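Local coordinates for homoserine kinase (Cytophaga hutchinsonii, PDB 4P52), which catalyses the ATP-dependent phosphorylation of homoserine to O-phosphohomoserine, a step toward threonine, as a member of the GHMP kinase family, at residues A[53-57]-A[123-128]; A[114-118]-A[282-287]; A[193-197]-A[294-298]. All coordinates share one frame; numbering follows the deposited sequence.

Contact 1 (A[53-57]-A[123-128])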
ATOM      1  N   GLY A  53      17.247   5.112  22.577  1.00 26.07           N
ATOM      2  CA  GLY A  53      15.977   4.816  23.229  1.00 25.82           C
ATOM      3  C   GLY A  53      15.892   5.577  24.538  1.00 27.71           C
ATOM      4  O   GLY A  53      16.777   6.360  24.852  1.00 31.49           O
ATOM      5  N   ASP A  54      14.840   5.357  25.310  1.00 26.01           N
ATOM      6  CA  ASP A  54      14.747   5.958  26.618  1.00 27.86           C
ATOM      7  C   ASP A  54      14.609   4.925  27.709  1.00 27.13           C
ATOM      8  O   ASP A  54      14.191   3.808  27.452  1.00 26.69           O
ATOM      9  CB  ASP A  54      13.567   6.898  26.641  1.00 32.97           C
ATOM     10  CG  ASP A  54      13.892   8.218  25.992  1.00 40.97           C
ATOM     11  OD1 ASP A  54      15.092   8.571  25.970  1.00 44.11           O
ATOM     12  OD2 ASP A  54      12.969   8.898  25.495  1.00 43.72           O
ATOM     13  N   GLU A  55      14.953   5.303  28.933  1.00 27.79           N
ATOM     14  CA  GLU A  55      14.797   4.423  30.089  1.00 28.48           C
ATOM     15  C   GLU A  55      13.854   5.023  31.116  1.00 27.77           C
ATOM     16  O   GLU A  55      13.923   6.223  31.410  1.00 28.66           O
ATOM     17  CB  GLU A  55      16.153   4.138  30.724  1.00 32.18           C
ATOM     18  CG  GLU A  55      17.098   3.372  29.818  1.00 37.66           C
ATOM     19  CD  GLU A  55      18.481   3.172  30.414  1.00 48.93           C
ATOM     20  OE1 GLU A  55      18.797   3.767  31.483  1.00 49.87           O
ATOM     21  OE2 GLU A  55      19.263   2.398  29.804  1.00 56.47           O
ATOM     22  N   VAL A  56      12.974   4.188  31.665  1.00 26.57           N
ATOM     23  CA  VAL A  56      12.096   4.608  32.750  1.00 26.24           C
ATOM     24  C   VAL A  56      12.265   3.685  33.941  1.00 26.93           C
ATOM     25  O   VAL A  56      12.252   2.468  33.789  1.00 26.73           O
ATOM     26  CB  VAL A  56      10.626   4.636  32.307  1.00 25.35           C
ATOM     27  CG1 VAL A  56       9.693   4.948  33.468  1.00 25.30           C
ATOM     28  CG2 VAL A  56      10.449   5.706  31.242  1.00 25.33           C
ATOM     29  N   LEU A  57      12.452   4.274  35.121  1.00 27.53           N
ATOM     30  CA  LEU A  57      12.506   3.514  36.356  1.00 28.75           C
ATOM     31  C   LEU A  57      11.269   3.862  37.180  1.00 29.69           C
ATOM     32  O   LEU A  57      10.958   5.041  37.331  1.00 30.81           O
ATOM     33  CB  LEU A  57      13.792   3.841  37.120  1.00 29.82           C
ATOM     34  CG  LEU A  57      14.067   3.020  38.400  1.00 31.47           C
ATOM     35  CD1 LEU A  57      15.562   2.826  38.675  1.00 30.93           C
ATOM     36  CD2 LEU A  57      13.389   3.672  39.591  1.00 32.21           C
ATOM     37  N   ALA A 123       8.908   6.723  23.020  1.00 27.02           N
ATOM     38  CA  ALA A 123       9.786   5.796  23.722  1.00 26.68           C
ATOM     39  C   ALA A 123       9.607   5.931  25.232  1.00 27.32           C
ATOM     40  O   ALA A 123       9.447   4.930  25.939  1.00 25.55           O
ATOM     41  CB  ALA A 123      11.244   6.022  23.319  1.00 25.77           C
ATOM     42  N   SER A 124       9.573   7.172  25.708  1.00 27.79           N
ATOM     43  CA  SER A 124       9.333   7.444  27.119  1.00 29.72           C
ATOM     44  C   SER A 124       8.004   6.871  27.584  1.00 29.89           C
ATOM     45  O   SER A 124       7.905   6.229  28.644  1.00 30.18           O
ATOM     46  CB  SER A 124       9.334   8.950  27.332  1.00 34.11           C
ATOM     47  OG  SER A 124      10.664   9.443  27.258  1.00 39.23           O
ATOM     48  N   THR A 125       6.975   7.125  26.781  1.00 29.49           N
ATOM     49  CA  THR A 125       5.618   6.773  27.119  1.00 30.08           C
ATOM     50  C   THR A 125       5.460   5.256  27.134  1.00 29.83           C
ATOM     51  O   THR A 125       4.850   4.698  28.064  1.00 31.53           O
ATOM     52  CB  THR A 125       4.665   7.375  26.085  1.00 32.57           C
ATOM     53  OG1 THR A 125       4.889   8.790  26.010  1.00 35.48           O
ATOM     54  CG2 THR A 125       3.238   7.113  26.467  1.00 33.07           C
ATOM     55  N   VAL A 126       6.019   4.598  26.110  1.00 26.78           N
ATOM     56  CA  VAL A 126       5.961   3.146  25.990  1.00 25.04           C
ATOM     57  C   VAL A 126       6.756   2.523  27.157  1.00 24.85           C
ATOM     58  O   VAL A 126       6.286   1.579  27.795  1.00 25.43           O
ATOM     59  CB  VAL A 126       6.488   2.687  24.616  1.00 23.60           C
ATOM     60  CG1 VAL A 126       6.792   1.211  24.605  1.00 23.11           C
ATOM     61  CG2 VAL A 126       5.482   3.021  23.535  1.00 23.36           C
ATOM     62  N   ALA A 127       7.930   3.076  27.454  1.00 23.06           N
ATOM     63  CA  ALA A 127       8.686   2.646  28.606  1.00 23.33           C
ATOM     64  C   ALA A 127       7.876   2.690  29.911  1.00 24.85           C
ATOM     65  O   ALA A 127       7.847   1.690  30.653  1.00 25.69           O
ATOM     66  CB  ALA A 127       9.976   3.426  28.736  1.00 23.12           C
ATOM     67  N   GLY A 128       7.181   3.795  30.167  1.00 24.39           N
ATOM     68  CA  GLY A 128       6.369   3.904  31.380  1.00 25.13           C
ATOM     69  C   GLY A 128       5.249   2.882  31.477  1.00 26.46           C
ATOM     70  O   GLY A 128       5.024   2.282  32.537  1.00 27.65           O
TER

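Contact 2 (A[114-118]-A[282-287])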
ATOM      1  N   LEU A 114      15.581  15.049  22.114  1.00 48.20           N
ATOM      2  CA  LEU A 114      14.177  15.360  21.843  1.00 50.76           C
ATOM      3  C   LEU A 114      14.020  16.035  20.481  1.00 47.97           C
ATOM      4  O   LEU A 114      14.952  16.700  20.007  1.00 45.88           O
ATOM      5  CB  LEU A 114      13.598  16.249  22.931  1.00 57.36           C
ATOM      6  CG  LEU A 114      14.069  15.942  24.354  1.00 67.74           C
ATOM      7  CD1 LEU A 114      15.236  16.848  24.774  1.00 68.06           C
ATOM      8  CD2 LEU A 114      12.890  16.079  25.303  1.00 70.80           C
ATOM      9  N   GLY A 115      12.851  15.833  19.855  1.00 44.36           N
ATOM     10  CA  GLY A 115      12.536  16.345  18.518  1.00 38.82           C
ATOM     11  C   GLY A 115      13.567  15.948  17.474  1.00 38.68           C
ATOM     12  O   GLY A 115      13.897  16.734  16.580  1.00 42.87           O
ATOM     13  N   SER A 116      14.088  14.735  17.590  1.00 32.97           N
ATOM     14  CA  SER A 116      15.126  14.281  16.709  1.00 30.16           C
ATOM     15  C   SER A 116      14.565  13.562  15.482  1.00 25.65           C
ATOM     16  O   SER A 116      15.330  13.229  14.555  1.00 24.40           O
ATOM     17  CB  SER A 116      16.055  13.346  17.473  1.00 32.96           C
ATOM     18  OG  SER A 116      15.313  12.221  17.918  1.00 35.46           O
ATOM     19  N   GLY A 117      13.247  13.338  15.464  1.00 22.91           N
ATOM     20  CA  GLY A 117      12.621  12.522  14.440  1.00 22.65           C
ATOM     21  C   GLY A 117      12.784  11.032  14.710  1.00 25.56           C
ATOM     22  O   GLY A 117      12.644  10.204  13.790  1.00 28.92           O
ATOM     23  N   LEU A 118      13.070  10.659  15.965  1.00 24.66           N
ATOM     24  CA  LEU A 118      13.291   9.256  16.301  1.00 24.21           C
ATOM     25  C   LEU A 118      12.288   8.679  17.274  1.00 24.69           C
ATOM     26  O   LEU A 118      12.530   7.620  17.825  1.00 24.22           O
ATOM     27  CB  LEU A 118      14.696   9.042  16.832  1.00 24.63           C
ATOM     28  CG  LEU A 118      15.809   9.255  15.829  1.00 25.08           C
ATOM     29  CD1 LEU A 118      17.139   9.212  16.554  1.00 27.47           C
ATOM     30  CD2 LEU A 118      15.762   8.177  14.776  1.00 24.74           C
ATOM     31  N   SER A 282      13.626  10.519   8.732  1.00 22.61           N
ATOM     32  CA  SER A 282      13.030   9.681   9.752  1.00 22.39           C
ATOM     33  C   SER A 282      11.989  10.472  10.510  1.00 21.57           C
ATOM     34  O   SER A 282      12.305  11.536  11.060  1.00 21.61           O
ATOM     35  CB  SER A 282      14.105   9.200  10.703  1.00 25.07           C
ATOM     36  OG  SER A 282      13.499   8.504  11.775  1.00 29.26           O
ATOM     37  N   GLY A 283      10.756   9.963  10.556  1.00 21.15           N
ATOM     38  CA  GLY A 283       9.645  10.693  11.191  1.00 22.36           C
ATOM     39  C   GLY A 283       9.550  12.132  10.678  1.00 24.74           C
ATOM     40  O   GLY A 283       9.437  12.371   9.474  1.00 26.97           O
ATOM     41  N   SER A 284       9.625  13.113  11.563  1.00 24.35           N
ATOM     42  CA  SER A 284       9.535  14.481  11.101  1.00 25.71           C
ATOM     43  C   SER A 284      10.931  15.162  11.041  1.00 25.55           C
ATOM     44  O   SER A 284      11.042  16.383  10.838  1.00 27.15           O
ATOM     45  CB  SER A 284       8.564  15.243  11.995  1.00 28.87           C
ATOM     46  OG  SER A 284       9.033  15.163  13.324  1.00 32.38           O
ATOM     47  N   GLY A 285      11.994  14.376  11.204  1.00 22.80           N
ATOM     48  CA  GLY A 285      13.346  14.904  11.074  1.00 22.14           C
ATOM     49  C   GLY A 285      13.817  15.613  12.324  1.00 22.69           C
ATOM     50  O   GLY A 285      13.077  15.693  13.307  1.00 22.15           O
ATOM     51  N   PRO A 286      15.053  16.139  12.297  1.00 23.22           N
ATOM     52  CA  PRO A 286      16.028  16.154  11.177  1.00 23.06           C
ATOM     53  C   PRO A 286      16.793  14.838  10.913  1.00 24.24           C
ATOM     54  O   PRO A 286      17.592  14.785   9.953  1.00 25.66           O
ATOM     55  CB  PRO A 286      17.018  17.225  11.592  1.00 22.11           C
ATOM     56  CG  PRO A 286      16.988  17.178  13.084  1.00 23.22           C
ATOM     57  CD  PRO A 286      15.566  16.852  13.479  1.00 23.24           C
ATOM     58  N   SER A 287      16.561  13.793  11.716  1.00 22.13           N
ATOM     59  CA  SER A 287      17.193  12.489  11.438  1.00 21.14           C
ATOM     60  C   SER A 287      16.809  11.891  10.100  1.00 21.05           C
ATOM     61  O   SER A 287      15.680  12.073   9.611  1.00 21.53           O
ATOM     62  CB  SER A 287      16.921  11.480  12.546  1.00 20.86           C
ATOM     63  OG  SER A 287      17.575  11.921  13.724  1.00 22.50           O
TER

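Contact 3 (A[193-197]-A[294-298])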
ATOM      1  N   LEU A 193      18.031  -7.062   6.480  1.00 36.17           N
ATOM      2  CA  LEU A 193      17.729  -5.678   6.177  1.00 33.16           C
ATOM      3  C   LEU A 193      18.237  -4.772   7.309  1.00 31.86           C
ATOM      4  O   LEU A 193      17.873  -4.952   8.480  1.00 31.74           O
ATOM      5  CB  LEU A 193      16.222  -5.504   5.945  1.00 30.58           C
ATOM      6  CG  LEU A 193      15.854  -4.069   5.644  1.00 28.77           C
ATOM      7  CD1 LEU A 193      16.136  -3.778   4.180  1.00 29.10           C
ATOM      8  CD2 LEU A 193      14.406  -3.813   6.000  1.00 27.84           C
ATOM      9  N   TYR A 194      19.082  -3.809   6.955  1.00 29.50           N
ATOM     10  CA  TYR A 194      19.698  -2.936   7.950  1.00 28.39           C
ATOM     11  C   TYR A 194      19.249  -1.516   7.746  1.00 28.37           C
ATOM     12  O   TYR A 194      18.971  -1.080   6.612  1.00 28.49           O
ATOM     13  CB  TYR A 194      21.206  -2.975   7.823  1.00 29.16           C
ATOM     14  CG  TYR A 194      21.821  -4.199   8.416  1.00 28.90           C
ATOM     15  CD1 TYR A 194      21.794  -5.409   7.726  1.00 28.70           C
ATOM     16  CD2 TYR A 194      22.447  -4.145   9.677  1.00 28.28           C
ATOM     17  CE1 TYR A 194      22.365  -6.532   8.263  1.00 29.53           C
ATOM     18  CE2 TYR A 194      23.019  -5.274  10.232  1.00 28.85           C
ATOM     19  CZ  TYR A 194      22.963  -6.456   9.511  1.00 30.72           C
ATOM     20  OH  TYR A 194      23.505  -7.584  10.034  1.00 35.68           O
ATOM     21  N   ALA A 195      19.159  -0.809   8.863  1.00 27.36           N
ATOM     22  CA  ALA A 195      18.825   0.600   8.890  1.00 24.95           C
ATOM     23  C   ALA A 195      20.023   1.378   9.458  1.00 25.92           C
ATOM     24  O   ALA A 195      20.565   1.028  10.534  1.00 26.11           O
ATOM     25  CB  ALA A 195      17.621   0.806   9.758  1.00 22.77           C
ATOM     26  N   THR A 196      20.466   2.394   8.715  1.00 24.30           N
ATOM     27  CA  THR A 196      21.446   3.316   9.220  1.00 23.80           C
ATOM     28  C   THR A 196      20.692   4.583   9.527  1.00 23.99           C
ATOM     29  O   THR A 196      20.034   5.127   8.642  1.00 24.15           O
ATOM     30  CB  THR A 196      22.560   3.600   8.201  1.00 24.16           C
ATOM     31  OG1 THR A 196      23.143   2.364   7.772  1.00 24.80           O
ATOM     32  CG2 THR A 196      23.646   4.446   8.848  1.00 23.77           C
ATOM     33  N   ILE A 197      20.765   5.022  10.787  1.00 24.56           N
ATOM     34  CA  ILE A 197      20.193   6.292  11.243  1.00 24.83           C
ATOM     35  C   ILE A 197      21.325   7.295  11.482  1.00 25.85           C
ATOM     36  O   ILE A 197      22.315   6.977  12.160  1.00 27.63           O
ATOM     37  CB  ILE A 197      19.464   6.183  12.613  1.00 26.10           C
ATOM     38  CG1 ILE A 197      18.368   5.119  12.650  1.00 25.86           C
ATOM     39  CG2 ILE A 197      18.813   7.503  12.978  1.00 28.21           C
ATOM     40  CD1 ILE A 197      17.586   5.016  11.383  1.00 26.22           C
ATOM     41  N   SER A 294      23.195  -5.385   4.195  1.00 32.17           N
ATOM     42  CA  SER A 294      24.254  -5.995   5.015  1.00 33.19           C
ATOM     43  C   SER A 294      24.860  -4.974   5.972  1.00 34.10           C
ATOM     44  O   SER A 294      24.777  -3.770   5.734  1.00 33.88           O
ATOM     45  CB  SER A 294      25.364  -6.575   4.146  1.00 32.84           C
ATOM     46  OG  SER A 294      26.085  -5.546   3.509  1.00 32.45           O
ATOM     47  N   GLN A 295      25.483  -5.471   7.033  1.00 34.89           N
ATOM     48  CA  GLN A 295      26.112  -4.632   8.031  1.00 35.13           C
ATOM     49  C   GLN A 295      27.377  -4.020   7.474  1.00 35.36           C
ATOM     50  O   GLN A 295      27.551  -2.809   7.485  1.00 36.64           O
ATOM     51  CB  GLN A 295      26.466  -5.459   9.246  1.00 37.49           C
ATOM     52  CG  GLN A 295      27.438  -4.757  10.169  1.00 44.06           C
ATOM     53  CD  GLN A 295      27.324  -5.245  11.595  1.00 51.80           C
ATOM     54  OE1 GLN A 295      26.613  -4.648  12.420  1.00 62.93           O
ATOM     55  NE2 GLN A 295      27.986  -6.345  11.888  1.00 48.48           N
ATOM     56  N   GLU A 296      28.279  -4.657   6.313  1.00 37.52           N
ATOM     57  CA  GLU A 296      29.241  -3.806   5.652  1.00 40.48           C
ATOM     58  C   GLU A 296      28.584  -2.583   5.008  1.00 38.87           C
ATOM     59  O   GLU A 296      29.061  -1.464   5.207  1.00 40.26           O
ATOM     60  CB  GLU A 296      30.018  -4.591   4.617  1.00 45.71           C
ATOM     61  CG  GLU A 296      31.482  -4.209   4.618  1.00 56.98           C
ATOM     62  CD  GLU A 296      32.307  -5.102   3.714  1.00 71.23           C
ATOM     63  OE1 GLU A 296      33.084  -5.937   4.242  1.00 78.00           O
ATOM     64  OE2 GLU A 296      32.161  -4.975   2.477  1.00 72.78           O
ATOM     65  N   ALA A 297      27.493  -2.790   4.262  1.00 35.12           N
ATOM     66  CA  ALA A 297      26.852  -1.699   3.515  1.00 32.16           C
ATOM     67  C   ALA A 297      26.306  -0.621   4.449  1.00 30.83           C
ATOM     68  O   ALA A 297      26.503   0.565   4.205  1.00 31.46           O
ATOM     69  CB  ALA A 297      25.761  -2.223   2.570  1.00 29.40           C
ATOM     70  N   ALA A 298      25.651  -1.039   5.528  1.00 28.45           N
ATOM     71  CA  ALA A 298      25.058  -0.101   6.458  1.00 27.95           C
ATOM     72  C   ALA A 298      26.140   0.791   7.053  1.00 29.38           C
ATOM     73  O   ALA A 298      25.943   1.991   7.195  1.00 29.75           O
ATOM     74  CB  ALA A 298      24.291  -0.821   7.554  1.00 26.22           C
TER

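Contact 1 (A[53-57]-A[123-128])
D54 and V56 carry a buried helix-on-sheet contact, pressing strand 53-57 of the large mixed sheet against S124 and A127 of helix 123-128. The segment axes come within 7.4 Å and diverge by 36°, so strand and helix run in broadly the same direction, and alternate strand residues meet successive turns of the helix. The apolar half is built on the two methyls of V56. CG2, anti to the carbonyl carbon, points at the helix, lies 3.4 Å from A127 CB and also lies 3.7 Å from S124 O. CG1 reaches the next residue along, at 4.1 Å from the CA of G128, where the helix presents bare backbone. The polar half lies a turn earlier. S124 OG donates to D54 OD2 over 3.0 Å, meeting the carboxylate from above, about 45° out of its plane. The same oxygen has a stronger partner in K110, with which D54 forms a salt bridge, while OD1 accepts from the backbone N of K111. The buried carboxylate is thus satisfied at both oxygens, and its rotation is probably fixed. Beside the aspartate, the A123 methyl lies 4.0 Å from D54 OD2. A small-residue helix surface on a sheet, with a buried carboxylate beside it, is the helix-on-sheet packing of the α+β N-terminal domain of GHMP kinases, here between strand 52-61 and helix 120-135.

Contact 2 (A[114-118]-A[282-287])
G117 and G285 bring two irregular loops together with their CA atoms 4.2 Å apart, the second loop making a type II' turn from S282 to G285 and then a cis peptide before P286. At so close an approach, a side chain on G117 would be directed into the turn; glycine there lets backbone lie on backbone. S116 O is the main acceptor, gripped twice by one residue: S287 OG donates at 2.7 Å and S287 N at 3.1 Å, the two arriving from opposite faces of the carbonyl plane. S287 can do this because its OG is anti to the carbonyl carbon (chi1 -66°), which folds the hydroxyl back beside its own N. One residue further on, S282 OG gives a bond of 2.8 Å to G117 O. Here the hydroxyl is anti to the backbone N and approaches tilted 24° from the carbonyl plane. The L118 side chain packs on both serines, CG 3.8 Å from S287 OG and CD2 as far from S282 OG, while the CD of P286 rests against G115 O. The S116 hydroxyl is hydrogen-bonded to P113 O. A PxxxGLGSS motif running through loop 114-118 into the start of helix 120-135 here meets the SGSGPS loop, two glycine-rich GHMP kinase motifs at the interdomain cleft; as in relatives, the first probably holds the nucleotide phosphates.

Contact 3 (A[193-197]-A[294-298])
One face of the Y194 ring is covered by the peptide joining S294 to Q295: S294 C and Q295 N each lie 3.5 Å above the ring plane, displaced toward its rim. Farther out, Q295 CB sits 3.6 Å from Y194 CE2, and the glutamine amide is turned 46° from the ring. A298 approaches the ring obliquely, its methyl meeting Y194 CB at 3.8 Å. With CG beside the backbone N (chi1 -78°), the ring extends over the S294-Q295 peptide at the start of helix 295-310. S294 is the N-cap there, its OG accepting from A297 N within the helix. Two residues along the strand, T196 OG1 donates to A298 O over 2.9 Å, a side-on approach with a C=O to donor angle of 108°. S292 of strand 288-292 and V320 of strand 316-322 also touch A298. Replacing Y194 by an alanine is likely to strip the cover from the S294-Q295 peptide and open a gap between strand and helix start. With no charged pair across the interface, its chemistry is that of packing: ring face on peptide, the A298 methyl on Y194 CB and the T196 bond seat the first helical turn on strand 194-200.

How the contacts relate
The three contacts step from one domain to the other. Contact 1 lies in the N-terminal α+β domain, contact 3 in the C-terminal domain with its antiparallel sheet, and contact 2 between them; centre-to-centre distances are about 17 Å (1 to 2), 19 Å (2 to 3) and 25 Å (1 to 3). Loop 114-118 lies just before helix 120-135, while 282-287 connects strands 278-281 and 288-292. Contact 2 interleaves in sequence with both neighbours, whereas contact 1 closes before contact 3 opens. L118 CD2 packs on I197 CG2 at 3.6 Å, so loop 114-118 also meets strand 194-200. This is consistent with two glycine-rich loops meeting at the interdomain cleft, where GHMP kinases place their active site.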